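Local coordinates for aromatic-L-amino-acid decarboxylase (Catharanthus roseus, PDB 6EEW), which catalyses the pyridoxal-phosphate-dependent decarboxylation of L-tryptophan to tryptamine and of L-5-hydroxytryptophan to serotonin, at residues G192-F206 and G214-T226. Numbering follows the deposited sequence.
Sequences GKLVCYGSDQTHTMF and GIYPNNIRLIPTT
Cys-196 N donates to Asn-219 O at 2.9 Å, the first of five main-chain bonds that run in parallel register along strands 194-199 and 220-223 and just beyond their ends; Arg-221 N to Cys-196 O, Gly-198 N to Arg-221 O, Ile-223 N to Gly-198 O and Asp-200 N to Ile-223 O continue the alternation. Past the strand ends the bonds are made by side chains, to main chain or to one another. The Asp-200 carboxylate receives Thr-225 OG1 on the syn lone pair of OD1 (2.7 Å), while Thr-225 N meets OD2 at 2.8 Å from above the carboxylate plane. With CG between the backbone N and carbonyl carbon (chi1 65°), the Asp-200 carboxylate turns across to Thr-225, and Gln-201 NE2 gives OD1 a second donor. With an alanine here, Thr-225 N and OG1 would probably lose their acceptors and the Gln-201 amide be set free to turn. At the other end Asn-219 ND2 reaches Gly-192 O by a weak bond (2.9 Å, 149°). Beside it Gly-192 CA sits over the face of the Tyr-216 ring, 3.6 Å from its centroid, a CH-pi contact; Tyr-216 OH bonds Asp-189 of the second subunit. Apolar packing divides between the sheet faces: Cys-196 SG touches Ile-215 CD1 (3.6 Å) on the side of helix 206-212, and Val-195 CG1 meets Arg-221 CD (3.6 Å) on the other, where Asp-245 takes the guanidinium in a salt bridge. The whole is a beta-alpha-beta unit at the edge of the seven-stranded sheet of a PLP-dependent decarboxylase; its 200-205 connection carries His-203, an L-tryptophan-binding residue whose side chain lies about 9 Å from the bound tryptophan.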
ATOM      1  N   GLY A 192     -22.675   5.184  17.686  1.00 62.74           N
ATOM      2  CA  GLY A 192     -22.908   6.587  17.969  1.00 62.95           C
ATOM      3  C   GLY A 192     -22.443   7.054  19.334  1.00 67.52           C
ATOM      4  O   GLY A 192     -22.561   8.246  19.632  1.00 65.60           O
ATOM      5  N   LYS A 193     -21.969   6.142  20.185  1.00 69.12           N
ATOM      6  CA  LYS A 193     -21.438   6.469  21.506  1.00 64.67           C
ATOM      7  C   LYS A 193     -19.917   6.480  21.566  1.00 64.15           C
ATOM      8  O   LYS A 193     -19.361   6.972  22.553  1.00 64.39           O
ATOM      9  CB  LYS A 193     -21.955   5.464  22.541  1.00 60.13           C
ATOM     10  CG  LYS A 193     -23.453   5.481  22.686  1.00 67.91           C
ATOM     11  CD  LYS A 193     -23.950   4.469  23.700  1.00 75.28           C
ATOM     12  CE  LYS A 193     -25.464   4.541  23.816  1.00 84.86           C
ATOM     13  NZ  LYS A 193     -26.006   3.610  24.842  1.00 90.65           N
ATOM     14  N   LEU A 194     -19.238   5.943  20.553  1.00 59.51           N
ATOM     15  CA  LEU A 194     -17.802   5.692  20.632  1.00 60.29           C
ATOM     16  C   LEU A 194     -17.021   6.973  20.350  1.00 62.13           C
ATOM     17  O   LEU A 194     -17.196   7.602  19.299  1.00 67.92           O
ATOM     18  CB  LEU A 194     -17.415   4.590  19.650  1.00 52.47           C
ATOM     19  CG  LEU A 194     -18.307   3.347  19.730  1.00 49.67           C
ATOM     20  CD1 LEU A 194     -17.755   2.219  18.864  1.00 48.70           C
ATOM     21  CD2 LEU A 194     -18.518   2.887  21.168  1.00 48.93           C
ATOM     22  N   VAL A 195     -16.150   7.352  21.280  1.00 51.34           N
ATOM     23  CA  VAL A 195     -15.383   8.588  21.182  1.00 52.56           C
ATOM     24  C   VAL A 195     -13.916   8.255  20.973  1.00 57.50           C
ATOM     25  O   VAL A 195     -13.366   7.367  21.637  1.00 59.71           O
ATOM     26  CB  VAL A 195     -15.564   9.467  22.432  1.00 57.31           C
ATOM     27  CG1 VAL A 195     -14.743  10.755  22.302  1.00 57.65           C
ATOM     28  CG2 VAL A 195     -17.028   9.776  22.623  1.00 52.82           C
ATOM     29  N   CYS A 196     -13.283   8.972  20.051  1.00 56.05           N
ATOM     30  CA  CYS A 196     -11.862   8.840  19.782  1.00 53.07           C
ATOM     31  C   CYS A 196     -11.171  10.128  20.199  1.00 58.66           C
ATOM     32  O   CYS A 196     -11.739  11.215  20.044  1.00 61.76           O
ATOM     33  CB  CYS A 196     -11.585   8.577  18.298  1.00 56.55           C
ATOM     34  SG  CYS A 196     -12.210   7.015  17.651  1.00 61.51           S
ATOM     35  N   TYR A 197      -9.945  10.001  20.717  1.00 56.29           N
ATOM     36  CA  TYR A 197      -9.180  11.119  21.248  1.00 54.83           C
ATOM     37  C   TYR A 197      -7.833  11.210  20.538  1.00 52.34           C
ATOM     38  O   TYR A 197      -7.182  10.188  20.286  1.00 47.18           O
ATOM     39  CB  TYR A 197      -8.971  10.972  22.766  1.00 51.49           C
ATOM     40  CG  TYR A 197     -10.246  10.748  23.566  1.00 55.04           C
ATOM     41  CD1 TYR A 197     -10.733   9.469  23.795  1.00 54.60           C
ATOM     42  CD2 TYR A 197     -10.944  11.816  24.109  1.00 58.51           C
ATOM     43  CE1 TYR A 197     -11.896   9.264  24.531  1.00 57.01           C
ATOM     44  CE2 TYR A 197     -12.106  11.623  24.853  1.00 56.62           C
ATOM     45  CZ  TYR A 197     -12.574  10.345  25.060  1.00 56.03           C
ATOM     46  OH  TYR A 197     -13.726  10.155  25.791  1.00 58.32           O
ATOM     47  N   GLY A 198      -7.440  12.427  20.170  1.00 52.79           N
ATOM     48  CA  GLY A 198      -6.114  12.659  19.613  1.00 44.87           C
ATOM     49  C   GLY A 198      -5.631  14.058  19.927  1.00 55.34           C
ATOM     50  O   GLY A 198      -6.430  14.980  20.101  1.00 55.30           O
ATOM     51  N   SER A 199      -4.311  14.232  19.962  1.00 45.17           N
ATOM     52  CA  SER A 199      -3.754  15.563  20.170  1.00 48.34           C
ATOM     53  C   SER A 199      -4.165  16.521  19.056  1.00 50.23           C
ATOM     54  O   SER A 199      -4.273  16.141  17.888  1.00 51.44           O
ATOM     55  CB  SER A 199      -2.228  15.500  20.236  1.00 55.23           C
ATOM     56  OG  SER A 199      -1.686  16.801  20.057  1.00 57.95           O
ATOM     57  N   ASP A 200      -4.347  17.797  19.421  1.00 47.53           N
ATOM     58  CA  ASP A 200      -4.558  18.831  18.412  1.00 50.63           C
ATOM     59  C   ASP A 200      -3.327  19.065  17.551  1.00 51.67           C
ATOM     60  O   ASP A 200      -3.404  19.822  16.577  1.00 58.30           O
ATOM     61  CB  ASP A 200      -5.006  20.140  19.073  1.00 49.60           C
ATOM     62  CG  ASP A 200      -3.934  20.747  19.977  1.00 56.47           C
ATOM     63  OD1 ASP A 200      -2.796  20.224  19.993  1.00 54.25           O
ATOM     64  OD2 ASP A 200      -4.231  21.737  20.679  1.00 55.03           O
ATOM     65  N   GLN A 201      -2.216  18.409  17.865  1.00 55.18           N
ATOM     66  CA  GLN A 201      -1.008  18.415  17.051  1.00 59.58           C
ATOM     67  C   GLN A 201      -1.017  17.313  16.006  1.00 59.22           C
ATOM     68  O   GLN A 201      -0.042  17.169  15.259  1.00 53.65           O
ATOM     69  CB  GLN A 201       0.242  18.291  17.936  1.00 52.95           C
ATOM     70  CG  GLN A 201       0.367  19.402  18.950  1.00 46.66           C
ATOM     71  CD  GLN A 201       0.403  20.741  18.269  1.00 47.51           C
ATOM     72  OE1 GLN A 201       1.226  20.977  17.391  1.00 49.13           O
ATOM     73  NE2 GLN A 201      -0.490  21.633  18.670  1.00 48.76           N
ATOM     74  N   THR A 202      -2.049  16.484  15.997  1.00 69.17           N
ATOM     75  CA  THR A 202      -2.251  15.488  14.949  1.00 77.26           C
ATOM     76  C   THR A 202      -3.685  15.613  14.447  1.00 85.03           C
ATOM     77  O   THR A 202      -4.512  14.732  14.689  1.00 90.83           O
ATOM     78  CB  THR A 202      -1.978  14.093  15.469  1.00 80.49           C
ATOM     79  OG1 THR A 202      -2.876  13.818  16.548  1.00 79.83           O
ATOM     80  CG2 THR A 202      -0.536  13.993  15.953  1.00 83.96           C
ATOM     81  N   HIS A 203      -3.997  16.732  13.795  1.00 89.36           N
ATOM     82  CA  HIS A 203      -5.362  16.994  13.357  1.00 94.38           C
ATOM     83  C   HIS A 203      -5.528  16.893  11.843  1.00 98.07           C
ATOM     84  O   HIS A 203      -6.612  17.191  11.334  1.00 98.31           O
ATOM     85  CB  HIS A 203      -5.838  18.372  13.826  1.00 94.62           C
ATOM     86  CG  HIS A 203      -5.223  19.512  13.077  1.00102.46           C
ATOM     87  ND1 HIS A 203      -3.939  19.954  13.308  1.00105.78           N
ATOM     88  CD2 HIS A 203      -5.714  20.291  12.083  1.00106.03           C
ATOM     89  CE1 HIS A 203      -3.669  20.963  12.498  1.00106.71           C
ATOM     90  NE2 HIS A 203      -4.729  21.187  11.743  1.00105.98           N
ATOM     91  N   THR A 204      -4.486  16.497  11.107  1.00 93.41           N
ATOM     92  CA  THR A 204      -4.620  16.335   9.668  1.00 82.96           C
ATOM     93  C   THR A 204      -4.871  14.899   9.243  1.00 79.94           C
ATOM     94  O   THR A 204      -5.645  14.667   8.308  1.00 80.38           O
ATOM     95  CB  THR A 204      -3.354  16.829   8.959  1.00 80.39           C
ATOM     96  OG1 THR A 204      -2.864  18.013   9.598  1.00 81.55           O
ATOM     97  CG2 THR A 204      -3.652  17.136   7.503  1.00 80.96           C
ATOM     98  N   MET A 205      -4.271  13.932   9.925  1.00 77.59           N
ATOM     99  CA  MET A 205      -4.355  12.521   9.564  1.00 70.27           C
ATOM    100  C   MET A 205      -5.294  11.730  10.459  1.00 66.90           C
ATOM    101  O   MET A 205      -6.076  10.909   9.972  1.00 71.32           O
ATOM    102  CB  MET A 205      -2.944  11.909   9.608  1.00 74.72           C
ATOM    103  CG  MET A 205      -2.849  10.385   9.486  1.00 83.23           C
ATOM    104  SD  MET A 205      -3.002   9.471  11.040  1.00 88.20           S
ATOM    105  CE  MET A 205      -1.562  10.050  11.940  1.00 82.46           C
ATOM    106  N   PHE A 206      -5.246  12.006  11.760  1.00 61.47           N
ATOM    107  CA  PHE A 206      -5.989  11.216  12.742  1.00 55.88           C
ATOM    108  C   PHE A 206      -7.500  11.376  12.610  1.00 57.01           C
ATOM    109  O   PHE A 206      -8.216  10.357  12.604  1.00 64.43           O
ATOM    110  CB  PHE A 206      -5.484  11.597  14.138  1.00 49.90           C
ATOM    111  CG  PHE A 206      -6.388  11.194  15.250  1.00 48.94           C
ATOM    112  CD1 PHE A 206      -6.481   9.871  15.658  1.00 48.62           C
ATOM    113  CD2 PHE A 206      -7.179  12.147  15.862  1.00 45.38           C
ATOM    114  CE1 PHE A 206      -7.341   9.516  16.700  1.00 47.68           C
ATOM    115  CE2 PHE A 206      -8.042  11.806  16.900  1.00 49.32           C
ATOM    116  CZ  PHE A 206      -8.123  10.488  17.317  1.00 48.77           C
ATOM    117  N   GLY A 214     -15.946   5.265  10.472  1.00 50.00           N
ATOM    118  CA  GLY A 214     -17.334   5.472  10.801  1.00 44.58           C
ATOM    119  C   GLY A 214     -17.587   6.168  12.114  1.00 54.39           C
ATOM    120  O   GLY A 214     -18.746   6.258  12.537  1.00 50.42           O
ATOM    121  N   ILE A 215     -16.548   6.694  12.766  1.00 51.74           N
ATOM    122  CA  ILE A 215     -16.769   7.457  13.984  1.00 52.23           C
ATOM    123  C   ILE A 215     -17.626   8.665  13.648  1.00 53.85           C
ATOM    124  O   ILE A 215     -17.379   9.359  12.652  1.00 53.22           O
ATOM    125  CB  ILE A 215     -15.426   7.882  14.603  1.00 54.01           C
ATOM    126  CG1 ILE A 215     -14.483   6.687  14.741  1.00 44.45           C
ATOM    127  CG2 ILE A 215     -15.650   8.450  16.001  1.00 56.02           C
ATOM    128  CD1 ILE A 215     -14.959   5.657  15.747  1.00 44.68           C
ATOM    129  N   TYR A 216     -18.673   8.895  14.441  1.00 54.22           N
ATOM    130  CA  TYR A 216     -19.511  10.052  14.195  1.00 51.97           C
ATOM    131  C   TYR A 216     -18.658  11.319  14.222  1.00 62.40           C
ATOM    132  O   TYR A 216     -17.687  11.408  14.982  1.00 67.69           O
ATOM    133  CB  TYR A 216     -20.624  10.151  15.231  1.00 52.82           C
ATOM    134  CG  TYR A 216     -21.782   9.199  15.032  1.00 55.39           C
ATOM    135  CD1 TYR A 216     -21.633   7.992  14.342  1.00 56.12           C
ATOM    136  CD2 TYR A 216     -23.033   9.518  15.522  1.00 58.61           C
ATOM    137  CE1 TYR A 216     -22.716   7.126  14.166  1.00 53.94           C
ATOM    138  CE2 TYR A 216     -24.113   8.671  15.355  1.00 65.81           C
ATOM    139  CZ  TYR A 216     -23.962   7.481  14.676  1.00 63.88           C
ATOM    140  OH  TYR A 216     -25.074   6.663  14.522  1.00 68.80           O
ATOM    141  N   PRO A 217     -18.990  12.305  13.387  1.00 67.96           N
ATOM    142  CA  PRO A 217     -18.178  13.531  13.334  1.00 65.36           C
ATOM    143  C   PRO A 217     -17.934  14.171  14.691  1.00 67.48           C
ATOM    144  O   PRO A 217     -16.803  14.582  14.980  1.00 60.98           O
ATOM    145  CB  PRO A 217     -19.006  14.440  12.422  1.00 68.36           C
ATOM    146  CG  PRO A 217     -19.671  13.479  11.483  1.00 72.69           C
ATOM    147  CD  PRO A 217     -19.975  12.245  12.294  1.00 73.50           C
ATOM    148  N   ASN A 218     -18.969  14.269  15.530  1.00 70.95           N
ATOM    149  CA  ASN A 218     -18.851  14.890  16.841  1.00 67.78           C
ATOM    150  C   ASN A 218     -18.182  14.006  17.885  1.00 67.76           C
ATOM    151  O   ASN A 218     -17.957  14.478  19.005  1.00 74.58           O
ATOM    152  CB  ASN A 218     -20.231  15.320  17.345  1.00 66.43           C
ATOM    153  CG  ASN A 218     -20.756  16.529  16.620  1.00 72.15           C
ATOM    154  OD1 ASN A 218     -19.976  17.366  16.160  1.00 72.65           O
ATOM    155  ND2 ASN A 218     -22.081  16.636  16.506  1.00 78.76           N
ATOM    156  N   ASN A 219     -17.850  12.757  17.568  1.00 62.71           N
ATOM    157  CA  ASN A 219     -17.184  11.886  18.524  1.00 60.02           C
ATOM    158  C   ASN A 219     -15.684  11.773  18.264  1.00 59.93           C
ATOM    159  O   ASN A 219     -15.028  10.881  18.818  1.00 53.20           O
ATOM    160  CB  ASN A 219     -17.831  10.501  18.522  1.00 64.14           C
ATOM    161  CG  ASN A 219     -19.253  10.525  19.046  1.00 64.19           C
ATOM    162  OD1 ASN A 219     -19.734  11.552  19.518  1.00 67.73           O
ATOM    163  ND2 ASN A 219     -19.917   9.377  19.005  1.00 60.55           N
ATOM    164  N   ILE A 220     -15.137  12.659  17.437  1.00 62.59           N
ATOM    165  CA  ILE A 220     -13.706  12.768  17.180  1.00 58.84           C
ATOM    166  C   ILE A 220     -13.226  14.001  17.932  1.00 63.42           C
ATOM    167  O   ILE A 220     -13.605  15.121  17.577  1.00 65.35           O
ATOM    168  CB  ILE A 220     -13.413  12.892  15.680  1.00 58.64           C
ATOM    169  CG1 ILE A 220     -13.963  11.686  14.913  1.00 60.96           C
ATOM    170  CG2 ILE A 220     -11.923  13.037  15.435  1.00 48.96           C
ATOM    171  CD1 ILE A 220     -13.783  11.777  13.396  1.00 56.81           C
ATOM    172  N   ARG A 221     -12.430  13.809  18.992  1.00 63.06           N
ATOM    173  CA  ARG A 221     -12.072  14.877  19.924  1.00 59.20           C
ATOM    174  C   ARG A 221     -10.569  15.145  19.904  1.00 61.97           C
ATOM    175  O   ARG A 221      -9.764  14.237  20.155  1.00 61.42           O
ATOM    176  CB  ARG A 221     -12.566  14.536  21.329  1.00 57.13           C
ATOM    177  CG  ARG A 221     -14.071  14.221  21.353  1.00 64.75           C
ATOM    178  CD  ARG A 221     -14.646  14.302  22.756  1.00 68.84           C
ATOM    179  NE  ARG A 221     -14.516  15.648  23.297  1.00 70.30           N
ATOM    180  CZ  ARG A 221     -14.580  15.937  24.592  1.00 77.91           C
ATOM    181  NH1 ARG A 221     -14.771  14.968  25.476  1.00 84.07           N
ATOM    182  NH2 ARG A 221     -14.450  17.193  25.005  1.00 74.88           N
ATOM    183  N   LEU A 222     -10.200  16.395  19.607  1.00 58.66           N
ATOM    184  CA  LEU A 222      -8.812  16.846  19.655  1.00 53.74           C
ATOM    185  C   LEU A 222      -8.506  17.481  21.015  1.00 51.97           C
ATOM    186  O   LEU A 222      -9.125  18.480  21.403  1.00 53.34           O
ATOM    187  CB  LEU A 222      -8.537  17.850  18.536  1.00 49.58           C
ATOM    188  CG  LEU A 222      -8.659  17.486  17.054  1.00 48.62           C
ATOM    189  CD1 LEU A 222      -8.221  18.704  16.246  1.00 49.07           C
ATOM    190  CD2 LEU A 222      -7.833  16.266  16.688  1.00 47.08           C
ATOM    191  N   ILE A 223      -7.526  16.928  21.716  1.00 53.82           N
ATOM    192  CA  ILE A 223      -7.115  17.398  23.035  1.00 58.83           C
ATOM    193  C   ILE A 223      -6.288  18.671  22.880  1.00 59.31           C
ATOM    194  O   ILE A 223      -5.206  18.645  22.275  1.00 59.61           O
ATOM    195  CB  ILE A 223      -6.337  16.313  23.785  1.00 53.78           C
ATOM    196  CG1 ILE A 223      -7.127  15.012  23.776  1.00 49.53           C
ATOM    197  CG2 ILE A 223      -6.121  16.737  25.214  1.00 59.03           C
ATOM    198  CD1 ILE A 223      -6.272  13.804  24.052  1.00 51.58           C
ATOM    199  N   PRO A 224      -6.755  19.793  23.405  1.00 58.72           N
ATOM    200  CA  PRO A 224      -5.980  21.035  23.303  1.00 64.00           C
ATOM    201  C   PRO A 224      -4.647  20.940  24.034  1.00 62.38           C
ATOM    202  O   PRO A 224      -4.544  20.361  25.117  1.00 61.72           O
ATOM    203  CB  PRO A 224      -6.898  22.079  23.955  1.00 66.37           C
ATOM    204  CG  PRO A 224      -7.873  21.272  24.783  1.00 60.01           C
ATOM    205  CD  PRO A 224      -8.075  20.004  24.024  1.00 58.59           C
ATOM    206  N   THR A 225      -3.617  21.511  23.415  1.00 59.60           N
ATOM    207  CA  THR A 225      -2.279  21.519  23.974  1.00 62.18           C
ATOM    208  C   THR A 225      -1.757  22.947  23.976  1.00 65.27           C
ATOM    209  O   THR A 225      -2.197  23.785  23.185  1.00 69.59           O
ATOM    210  CB  THR A 225      -1.315  20.640  23.183  1.00 59.69           C
ATOM    211  OG1 THR A 225      -1.118  21.204  21.880  1.00 54.96           O
ATOM    212  CG2 THR A 225      -1.845  19.226  23.069  1.00 56.40           C
ATOM    213  N   THR A 226      -0.826  23.216  24.886  1.00 59.48           N
ATOM    214  CA  THR A 226      -0.285  24.553  25.077  1.00 61.12           C
ATOM    215  C   THR A 226       1.237  24.508  25.149  1.00 59.75           C
ATOM    216  O   THR A 226       1.853  23.457  25.386  1.00 53.21           O
ATOM    217  CB  THR A 226      -0.861  25.203  26.339  1.00 63.95           C
ATOM    218  OG1 THR A 226      -0.275  24.592  27.490  1.00 66.01           O
ATOM    219  CG2 THR A 226      -2.372  25.021  26.391  1.00 61.22           C
TER